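Local coordinates for sugar isomerase (Sinorhizobium meliloti, PDB 3QC0), which binds a zinc ion in a xylose isomerase-like TIM barrel and probably interconverts sugars as an isomerase, although its substrate is not established, at residues A[16-19]-A[20-24]; A[206-209]-A[210-214]; A[235-239]-A[240-244]; A[257-260]-A[261-264]. All coordinates share one frame; numbering follows the deposited sequence.

Contact 1: A[16-19]-A[20-24]; sequences EQCG and FAEAV
Glu22 reaches back from the first turn of helix 20-29 and lies along the thiol of Cys18. Its CB sits 4.1 Å from Cys18 CB. CG is anti to the backbone N (chi1 -166°), and the chain beyond it is extended, which lays the carboxylate alongside the sulfur: Glu22 CG lies 4.0 Å from Cys18 SG, and Glu22 CD closes to 3.7 Å from the same SG. Both carboxylate oxygens stay near the sulfur, and Glu22 OE1 also comes within 3.6 Å of the backbone carbonyl Gln17 O. Nearer the backbone, Cys18 CB meets Ala23 CB at 3.9 Å, an apolar touch in the buried part of the contact. Gly19, at the N-cap position, supplies the backbone link: Ala23 N donates to Gly19 O over 2.9 Å, with an N-H...O angle of 162°. The Gly19 N-H is itself taken by a tetraethylene glycol molecule, probably from the crystallisation liquor. Phe20 turns its ring away toward Ala50 and Ile53 of helix 47-57. The arrangement is the N-terminal start of the first barrel helix of a TIM barrel, entered from the loop after strand 7-10.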
loop_
_atom_site.group_PDB
_atom_site.type_symbol
_atom_site.label_atom_id
_atom_site.label_comp_id
_atom_site.label_asym_id
_atom_site.label_seq_id
_atom_site.Cartn_x
_atom_site.Cartn_y
_atom_site.Cartn_z
ATOM N N GLU A 16 -1.769 7.153 24.853
ATOM C CA GLU A 16 -2.678 6.497 25.800
ATOM C C GLU A 16 -2.268 6.851 27.231
ATOM O O GLU A 16 -3.124 6.915 28.129
ATOM C CB GLU A 16 -2.710 4.974 25.613
ATOM C CG GLU A 16 -3.440 4.513 24.333
ATOM C CD GLU A 16 -4.937 4.825 24.346
ATOM O OE1 GLU A 16 -5.589 4.711 25.413
ATOM O OE2 GLU A 16 -5.488 5.160 23.293
ATOM N N GLN A 17 -0.978 7.128 27.405
ATOM C CA GLN A 17 -0.373 7.303 28.733
ATOM C C GLN A 17 -0.362 8.734 29.217
ATOM O O GLN A 17 -0.396 8.971 30.422
ATOM C CB GLN A 17 1.073 6.818 28.704
ATOM C CG GLN A 17 1.221 5.345 28.290
ATOM C CD GLN A 17 1.569 5.142 26.811
ATOM O OE1 GLN A 17 0.947 5.752 25.912
ATOM N NE2 GLN A 17 2.570 4.299 26.557
ATOM N N CYS A 18 -0.304 9.687 28.295
ATOM C CA CYS A 18 0.018 11.060 28.614
ATOM C C CYS A 18 -0.792 12.043 27.828
ATOM O O CYS A 18 -0.891 11.922 26.605
ATOM C CB CYS A 18 1.495 11.382 28.349
ATOM S SG CYS A 18 2.699 10.341 29.171
ATOM N N GLY A 19 -1.307 13.054 28.516
ATOM C CA GLY A 19 -1.761 14.246 27.841
ATOM C C GLY A 19 -0.566 15.126 27.534
ATOM O O GLY A 19 0.576 14.762 27.795
ATOM N N PHE A 20 -0.832 16.319 27.013
ATOM C CA PHE A 20 0.236 17.181 26.485
ATOM C C PHE A 20 1.316 17.555 27.501
ATOM O O PHE A 20 2.507 17.446 27.227
ATOM C CB PHE A 20 -0.400 18.470 25.906
ATOM C CG PHE A 20 0.576 19.395 25.242
ATOM C CD1 PHE A 20 1.279 20.336 25.952
ATOM C CD2 PHE A 20 0.733 19.374 23.850
ATOM C CE1 PHE A 20 2.177 21.180 25.322
ATOM C CE2 PHE A 20 1.619 20.190 23.223
ATOM C CZ PHE A 20 2.330 21.149 23.936
ATOM N N ALA A 21 0.918 18.051 28.688
ATOM C CA ALA A 21 1.900 18.483 29.646
ATOM C C ALA A 21 2.798 17.370 30.163
ATOM O O ALA A 21 4.014 17.572 30.296
ATOM C CB ALA A 21 1.195 19.149 30.840
ATOM N N GLU A 22 2.198 16.212 30.451
ATOM C CA GLU A 22 2.981 15.073 30.941
ATOM C C GLU A 22 3.896 14.533 29.855
ATOM O O GLU A 22 5.030 14.163 30.121
ATOM C CB GLU A 22 2.105 13.934 31.440
ATOM C CG GLU A 22 2.962 12.925 32.259
ATOM C CD GLU A 22 2.250 11.643 32.581
ATOM O OE1 GLU A 22 0.996 11.603 32.495
ATOM O OE2 GLU A 22 2.961 10.672 32.921
ATOM N N ALA A 23 3.386 14.482 28.625
ATOM C CA ALA A 23 4.209 14.051 27.504
ATOM C C ALA A 23 5.432 14.951 27.366
ATOM O O ALA A 23 6.544 14.496 27.224
ATOM C CB ALA A 23 3.387 14.046 26.213
ATOM N N VAL A 24 5.235 16.254 27.455
ATOM C CA VAL A 24 6.361 17.167 27.363
ATOM C C VAL A 24 7.355 16.927 28.519
ATOM O O VAL A 24 8.564 16.913 28.309
ATOM C CB VAL A 24 5.879 18.642 27.351
ATOM C CG1 VAL A 24 7.056 19.584 27.610
ATOM C CG2 VAL A 24 5.163 18.948 25.997
#

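Contact 2: A[206-209]-A[210-214]; sequences CDWL and VPTKD
Trp208 and Thr212 are brought together by their first torsions: the indole CG stands anti to the backbone N (chi1 -176°), while Thr212 OG1 lies anti to its own carbonyl carbon (chi1 -70°), beside its backbone N, which sets the hydroxyl between Leu209 O and the indole. The hydroxyl approaches the indole over one face, 3.5 Å above the ring plane and offset toward the rim, with OG1 3.6 Å from Trp208 CE2. The same OG1 donates to Leu209 O over 2.7 Å, meeting the carbonyl from a tilt of 24° out of its plane. A water completes the loop: it donates to Thr212 OG1 at 2.7 Å and accepts from Leu209 N at 3.0 Å. A cis peptide precedes Pro211. Lys213 NZ comes 3.7 Å from Leu209 CD1, but its charge is paired with Asp218. Trp208 also meets the rings of His145, Tyr179 and Trp182, and packs on Ala150 of the second subunit. Losing the indole to a serine here is likely to uncover the Thr212 hydroxyl and open a gap beside those three rings. With its proton committed to Leu209 O, OG1 accepts from the water, and one hydroxyl helps hold both loop and water.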
loop_
_atom_site.group_PDB
_atom_site.type_symbol
_atom_site.label_atom_id
_atom_site.label_comp_id
_atom_site.label_asym_id
_atom_site.label_seq_id
_atom_site.Cartn_x
_atom_site.Cartn_y
_atom_site.Cartn_z
ATOM N N CYS A 206 9.764 5.069 12.650
ATOM C CA CYS A 206 9.022 3.951 13.251
ATOM C C CYS A 206 9.477 2.751 12.407
ATOM O O CYS A 206 10.490 2.840 11.722
ATOM C CB CYS A 206 7.504 4.148 13.217
ATOM S SG CYS A 206 6.861 4.362 11.563
ATOM N N ASP A 207 8.766 1.643 12.498
ATOM C CA ASP A 207 9.148 0.491 11.719
ATOM C C ASP A 207 7.939 -0.289 11.221
ATOM O O ASP A 207 6.827 -0.143 11.756
ATOM C CB ASP A 207 10.084 -0.440 12.532
ATOM C CG ASP A 207 11.234 -1.015 11.692
ATOM O OD1 ASP A 207 11.068 -1.171 10.437
ATOM O OD2 ASP A 207 12.308 -1.352 12.278
ATOM N N TRP A 208 8.190 -1.086 10.185
ATOM C CA TRP A 208 7.210 -1.977 9.595
ATOM C C TRP A 208 7.456 -3.390 10.086
ATOM O O TRP A 208 8.488 -3.977 9.784
ATOM C CB TRP A 208 7.278 -1.902 8.048
ATOM C CG TRP A 208 6.190 -2.743 7.422
ATOM C CD1 TRP A 208 6.233 -4.099 7.176
ATOM C CD2 TRP A 208 4.885 -2.318 7.012
ATOM N NE1 TRP A 208 5.062 -4.510 6.605
ATOM C CE2 TRP A 208 4.214 -3.440 6.501
ATOM C CE3 TRP A 208 4.252 -1.105 6.957
ATOM C CZ2 TRP A 208 2.924 -3.366 6.016
ATOM C CZ3 TRP A 208 2.968 -1.027 6.500
ATOM C CH2 TRP A 208 2.322 -2.147 6.001
ATOM N N LEU A 209 6.523 -3.900 10.885
ATOM C CA LEU A 209 6.689 -5.215 11.513
ATOM C C LEU A 209 6.335 -6.353 10.571
ATOM O O LEU A 209 5.477 -6.209 9.715
ATOM C CB LEU A 209 5.843 -5.289 12.787
ATOM C CG LEU A 209 6.161 -4.261 13.884
ATOM C CD1 LEU A 209 5.119 -4.452 15.011
ATOM C CD2 LEU A 209 7.637 -4.386 14.319
ATOM N N VAL A 210 6.979 -7.498 10.806
ATOM C CA VAL A 210 6.620 -8.740 10.124
ATOM C C VAL A 210 6.250 -9.791 11.196
ATOM O O VAL A 210 7.125 -10.256 11.925
ATOM C CB VAL A 210 7.756 -9.264 9.197
ATOM C CG1 VAL A 210 7.399 -10.667 8.627
ATOM C CG2 VAL A 210 8.040 -8.239 8.066
ATOM N N PRO A 211 4.970 -10.168 11.276
ATOM C CA PRO A 211 3.826 -9.650 10.539
ATOM C C PRO A 211 3.366 -8.313 11.104
ATOM O O PRO A 211 3.684 -7.970 12.254
ATOM C CB PRO A 211 2.747 -10.695 10.811
ATOM C CG PRO A 211 3.076 -11.139 12.215
ATOM C CD PRO A 211 4.561 -11.236 12.227
ATOM N N THR A 212 2.628 -7.587 10.273
ATOM C CA THR A 212 1.853 -6.445 10.743
ATOM C C THR A 212 0.454 -6.925 11.063
ATOM O O THR A 212 -0.194 -7.602 10.259
ATOM C CB THR A 212 1.880 -5.276 9.730
ATOM O OG1 THR A 212 3.202 -4.711 9.707
ATOM C CG2 THR A 212 0.834 -4.216 10.049
ATOM N N LYS A 213 0.012 -6.593 12.275
ATOM C CA LYS A 213 -1.175 -7.211 12.885
ATOM C C LYS A 213 -2.430 -6.348 12.875
ATOM O O LYS A 213 -3.516 -6.805 13.301
ATOM C CB LYS A 213 -0.823 -7.665 14.310
ATOM C CG LYS A 213 0.401 -8.624 14.367
ATOM C CD LYS A 213 0.858 -8.998 15.821
ATOM C CE LYS A 213 1.501 -7.776 16.563
ATOM N NZ LYS A 213 2.754 -7.212 15.881
ATOM N N ASP A 214 -2.305 -5.124 12.358
ATOM C CA ASP A 214 -3.418 -4.211 12.280
ATOM C C ASP A 214 -3.000 -3.159 11.256
ATOM O O ASP A 214 -1.828 -2.854 11.164
ATOM C CB ASP A 214 -3.684 -3.533 13.626
ATOM C CG ASP A 214 -4.970 -2.725 13.632
ATOM O OD1 ASP A 214 -6.020 -3.301 13.949
ATOM O OD2 ASP A 214 -4.973 -1.511 13.351
HETATM O O HOH W 1 3.837 -2.518 11.146
#

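Contact 3: A[235-239]-A[240-244]; sequences RIEAA and GFHGA
Glu237 O takes the shorter of the two hydrogen bonds that close the end of the helix, receiving Gly240 N at 3.0 Å with an N-H...O angle of 148°. The donor stands above the carbonyl plane, 67° out of it, so no lone pair is aimed at it. Phe241 N closes the second bond, to Ile236 O over 3.1 Å. With Gly240 at positive phi (104°), these two bonds back into the last turn make a Schellman motif; at these backbone angles a CB would collide with Ala239 O, a strain that glycine avoids. Two side-chain pairs accompany the backbone bonds. Ile236 and Phe241 run alongside each other in the same direction, with Ile236 CG2 3.7 Å from Phe241 CD2. Glu237 crosses His242 at about a right angle, its CB 3.9 Å from His242 CE1, and its carboxylate is engaged by Arg233 in a salt bridge. The backbone adds a CA-H...O contact, Glu237 CA to Phe241 O at 3.4 Å. The motif thus ends helix 229-238 and leads the chain into strand 245-247: Ile236 packs on Ile191 of helix 187-196, and Phe241 on Ile200 and His203 of strand 200-205.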
loop_
_atom_site.group_PDB
_atom_site.type_symbol
_atom_site.label_atom_id
_atom_site.label_comp_id
_atom_site.label_asym_id
_atom_site.label_seq_id
_atom_site.Cartn_x
_atom_site.Cartn_y
_atom_site.Cartn_z
ATOM N N ARG A 235 19.865 8.959 2.745
ATOM C CA ARG A 235 19.361 9.587 1.543
ATOM C C ARG A 235 18.676 10.930 1.814
ATOM O O ARG A 235 18.825 11.868 1.039
ATOM C CB ARG A 235 18.390 8.638 0.822
ATOM C CG ARG A 235 19.109 7.426 0.209
ATOM C CD ARG A 235 18.123 6.549 -0.468
ATOM N NE ARG A 235 18.761 5.371 -1.063
ATOM C CZ ARG A 235 19.515 5.380 -2.153
ATOM N NH1 ARG A 235 19.782 6.523 -2.811
ATOM N NH2 ARG A 235 20.021 4.211 -2.590
ATOM N N ILE A 236 17.929 11.031 2.912
ATOM C CA ILE A 236 17.299 12.305 3.287
ATOM C C ILE A 236 18.354 13.407 3.600
ATOM O O ILE A 236 18.238 14.558 3.120
ATOM C CB ILE A 236 16.281 12.084 4.436
ATOM C CG1 ILE A 236 15.023 11.352 3.900
ATOM C CG2 ILE A 236 15.890 13.405 5.061
ATOM C CD1 ILE A 236 14.048 10.911 5.018
ATOM N N GLU A 237 19.386 13.016 4.322
ATOM C CA GLU A 237 20.516 13.921 4.640
ATOM C C GLU A 237 21.253 14.317 3.361
ATOM O O GLU A 237 21.593 15.494 3.189
ATOM C CB GLU A 237 21.438 13.262 5.646
ATOM C CG GLU A 237 20.838 13.222 7.064
ATOM C CD GLU A 237 21.683 12.488 8.058
ATOM O OE1 GLU A 237 22.764 11.986 7.678
ATOM O OE2 GLU A 237 21.275 12.352 9.229
ATOM N N ALA A 238 21.491 13.355 2.459
ATOM C CA ALA A 238 22.145 13.668 1.158
ATOM C C ALA A 238 21.325 14.606 0.298
ATOM O O ALA A 238 21.888 15.439 -0.431
ATOM C CB ALA A 238 22.504 12.398 0.391
ATOM N N ALA A 239 20.003 14.563 0.474
ATOM C CA ALA A 239 19.064 15.421 -0.199
ATOM C C ALA A 239 18.971 16.810 0.425
ATOM O O ALA A 239 18.273 17.670 -0.111
ATOM C CB ALA A 239 17.651 14.760 -0.204
ATOM N N GLY A 240 19.628 17.003 1.570
ATOM C CA GLY A 240 19.736 18.326 2.191
ATOM C C GLY A 240 18.851 18.594 3.398
ATOM O O GLY A 240 18.779 19.713 3.893
ATOM N N PHE A 241 18.145 17.587 3.892
ATOM C CA PHE A 241 17.371 17.730 5.107
ATOM C C PHE A 241 18.099 17.120 6.320
ATOM O O PHE A 241 18.389 15.913 6.369
ATOM C CB PHE A 241 15.984 17.072 4.955
ATOM C CG PHE A 241 15.105 17.269 6.145
ATOM C CD1 PHE A 241 14.427 18.462 6.315
ATOM C CD2 PHE A 241 14.981 16.287 7.114
ATOM C CE1 PHE A 241 13.598 18.661 7.419
ATOM C CE2 PHE A 241 14.152 16.487 8.251
ATOM C CZ PHE A 241 13.478 17.689 8.382
ATOM N N HIS A 242 18.361 17.966 7.315
ATOM C CA HIS A 242 19.092 17.589 8.514
ATOM C C HIS A 242 18.282 17.817 9.790
ATOM O O HIS A 242 18.839 17.788 10.903
ATOM C CB HIS A 242 20.428 18.362 8.549
ATOM C CG HIS A 242 21.295 18.081 7.356
ATOM N ND1 HIS A 242 22.097 16.961 7.260
ATOM C CD2 HIS A 242 21.431 18.746 6.183
ATOM C CE1 HIS A 242 22.696 16.956 6.080
ATOM N NE2 HIS A 242 22.300 18.025 5.406
ATOM N N GLY A 243 16.971 18.015 9.633
ATOM C CA GLY A 243 16.064 18.177 10.770
ATOM C C GLY A 243 15.904 16.924 11.608
ATOM O O GLY A 243 16.359 15.809 11.225
ATOM N N ALA A 244 15.208 17.076 12.724
ATOM C CA ALA A 244 15.062 16.007 13.668
ATOM C C ALA A 244 14.218 14.884 13.074
ATOM O O ALA A 244 13.354 15.107 12.217
ATOM C CB ALA A 244 14.422 16.498 14.951
#

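Contact 4: A[257-260]-A[261-264]; sequences KRPA and DEVI
The N-terminal start of helix 260-274, the last helix of the TIM barrel, is spanned by a salt bridge between Arg258 of the preceding loop and Glu262 of the first turn. Arg258 NH2 donates to Glu262 OE2 over 2.8 Å with an N-H...O angle of 166°. The acceptor lies in the guanidinium plane, 6° out of it, at the edge of that group, yet the donor stands above the carboxylate plane. Accordingly the two flat groups are turned 48° against each other, and the second bond, Arg258 NE to Glu262 OE1, is weak at 3.4 Å. The Arg258 chain bends at chi3 to bring NE and NH2 round to the acid, whose own chain is extended. Glu262 OE1 also lies 3.6 Å from Pro259 CD. Pro259 holds the N-cap position, and its carbonyl O takes Val263 N at 3.0 Å, with a weak bond from Glu262 N beside it. One residue on, Ile264 N reaches Ala260 O at 3.0 Å. Arg258 NH1 has a further partner in Asn254. With a leucine here instead of Arg258, the Glu262 carboxylate would probably lose its opposite charge and be free to turn. The unequal lengths suggest that the NH2 bond is the stronger hold on the carboxylate, with NE probably adding a lesser one.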
loop_
_atom_site.group_PDB
_atom_site.type_symbol
_atom_site.label_atom_id
_atom_site.label_comp_id
_atom_site.label_asym_id
_atom_site.label_seq_id
_atom_site.Cartn_x
_atom_site.Cartn_y
_atom_site.Cartn_z
ATOM N N LYS A 257 0.685 0.292 25.810
ATOM C CA LYS A 257 0.351 -0.418 27.058
ATOM C C LYS A 257 1.516 -0.402 28.045
ATOM O O LYS A 257 1.425 -0.996 29.141
ATOM C CB LYS A 257 -0.056 -1.861 26.747
ATOM C CG LYS A 257 -1.427 -1.999 26.094
ATOM C CD LYS A 257 -1.785 -3.463 25.826
ATOM C CE LYS A 257 -3.275 -3.618 25.521
ATOM N NZ LYS A 257 -3.641 -5.008 25.142
ATOM N N ARG A 258 2.609 0.272 27.689
ATOM C CA ARG A 258 3.807 0.306 28.521
ATOM C C ARG A 258 4.021 1.682 29.171
ATOM O O ARG A 258 3.490 2.677 28.697
ATOM C CB ARG A 258 5.014 -0.105 27.682
ATOM C CG ARG A 258 4.922 -1.589 27.299
ATOM C CD ARG A 258 5.803 -2.001 26.180
ATOM N NE ARG A 258 7.203 -2.097 26.544
ATOM C CZ ARG A 258 8.090 -2.869 25.922
ATOM N NH1 ARG A 258 7.733 -3.613 24.884
ATOM N NH2 ARG A 258 9.350 -2.892 26.332
ATOM N N PRO A 259 4.769 1.748 30.299
ATOM C CA PRO A 259 4.946 3.067 30.922
ATOM C C PRO A 259 5.632 4.050 29.964
ATOM O O PRO A 259 6.615 3.693 29.293
ATOM C CB PRO A 259 5.819 2.771 32.176
ATOM C CG PRO A 259 5.680 1.298 32.388
ATOM C CD PRO A 259 5.536 0.706 31.001
ATOM N N ALA A 260 5.094 5.261 29.899
ATOM C CA ALA A 260 5.586 6.272 28.956
ATOM C C ALA A 260 7.080 6.473 29.113
ATOM O O ALA A 260 7.801 6.642 28.166
ATOM C CB ALA A 260 4.843 7.596 29.119
ATOM N N ASP A 261 7.562 6.437 30.350
ATOM C CA ASP A 261 8.970 6.472 30.613
ATOM C C ASP A 261 9.805 5.440 29.831
ATOM O O ASP A 261 10.829 5.750 29.169
ATOM C CB ASP A 261 9.127 6.176 32.142
ATOM C CG ASP A 261 10.471 6.392 32.627
ATOM O OD1 ASP A 261 11.278 6.966 31.922
ATOM O OD2 ASP A 261 10.703 6.087 33.797
ATOM N N GLU A 262 9.365 4.200 29.921
ATOM C CA GLU A 262 10.049 3.125 29.219
ATOM C C GLU A 262 9.951 3.328 27.703
ATOM O O GLU A 262 10.922 3.080 26.972
ATOM C CB GLU A 262 9.461 1.781 29.590
ATOM C CG GLU A 262 10.361 0.637 29.123
ATOM C CD GLU A 262 9.656 -0.685 29.053
ATOM O OE1 GLU A 262 8.436 -0.754 29.368
ATOM O OE2 GLU A 262 10.332 -1.666 28.660
ATOM N N VAL A 263 8.793 3.786 27.236
ATOM C CA VAL A 263 8.633 3.969 25.768
ATOM C C VAL A 263 9.652 4.986 25.272
ATOM O O VAL A 263 10.375 4.731 24.321
ATOM C CB VAL A 263 7.238 4.428 25.403
ATOM C CG1 VAL A 263 7.120 4.641 23.875
ATOM C CG2 VAL A 263 6.192 3.427 25.875
ATOM N N ILE A 264 9.748 6.133 25.955
ATOM C CA ILE A 264 10.636 7.200 25.495
ATOM C C ILE A 264 12.117 6.825 25.659
ATOM O O ILE A 264 12.953 7.119 24.781
ATOM C CB ILE A 264 10.344 8.546 26.188
ATOM C CG1 ILE A 264 8.913 8.991 25.920
ATOM C CG2 ILE A 264 11.341 9.591 25.732
ATOM C CD1 ILE A 264 8.540 9.128 24.423
#

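In the fold
Along the chain the contacts follow in series, 1 to 4, but in space they divide unevenly. Contacts 1 and 4 lie with centres about 11 Å apart and touch: Gln17 NE2 probably donates to Arg258 O (2.8 Å), and Cys18 SG packs on Ala260 CB at 3.5 Å. The starts of the first and last barrel helices, 20-29 and 260-274, therefore meet where the barrel closes between strands 7-10 and 245-247. Contact 2, in the loop after strand 200-205, and contact 3, at the end of helix 229-238, stand apart, with centres about 25 Å from each other. Of the four, contact 2 alone touches the second subunit, so it contributes to the contact between the two subunits.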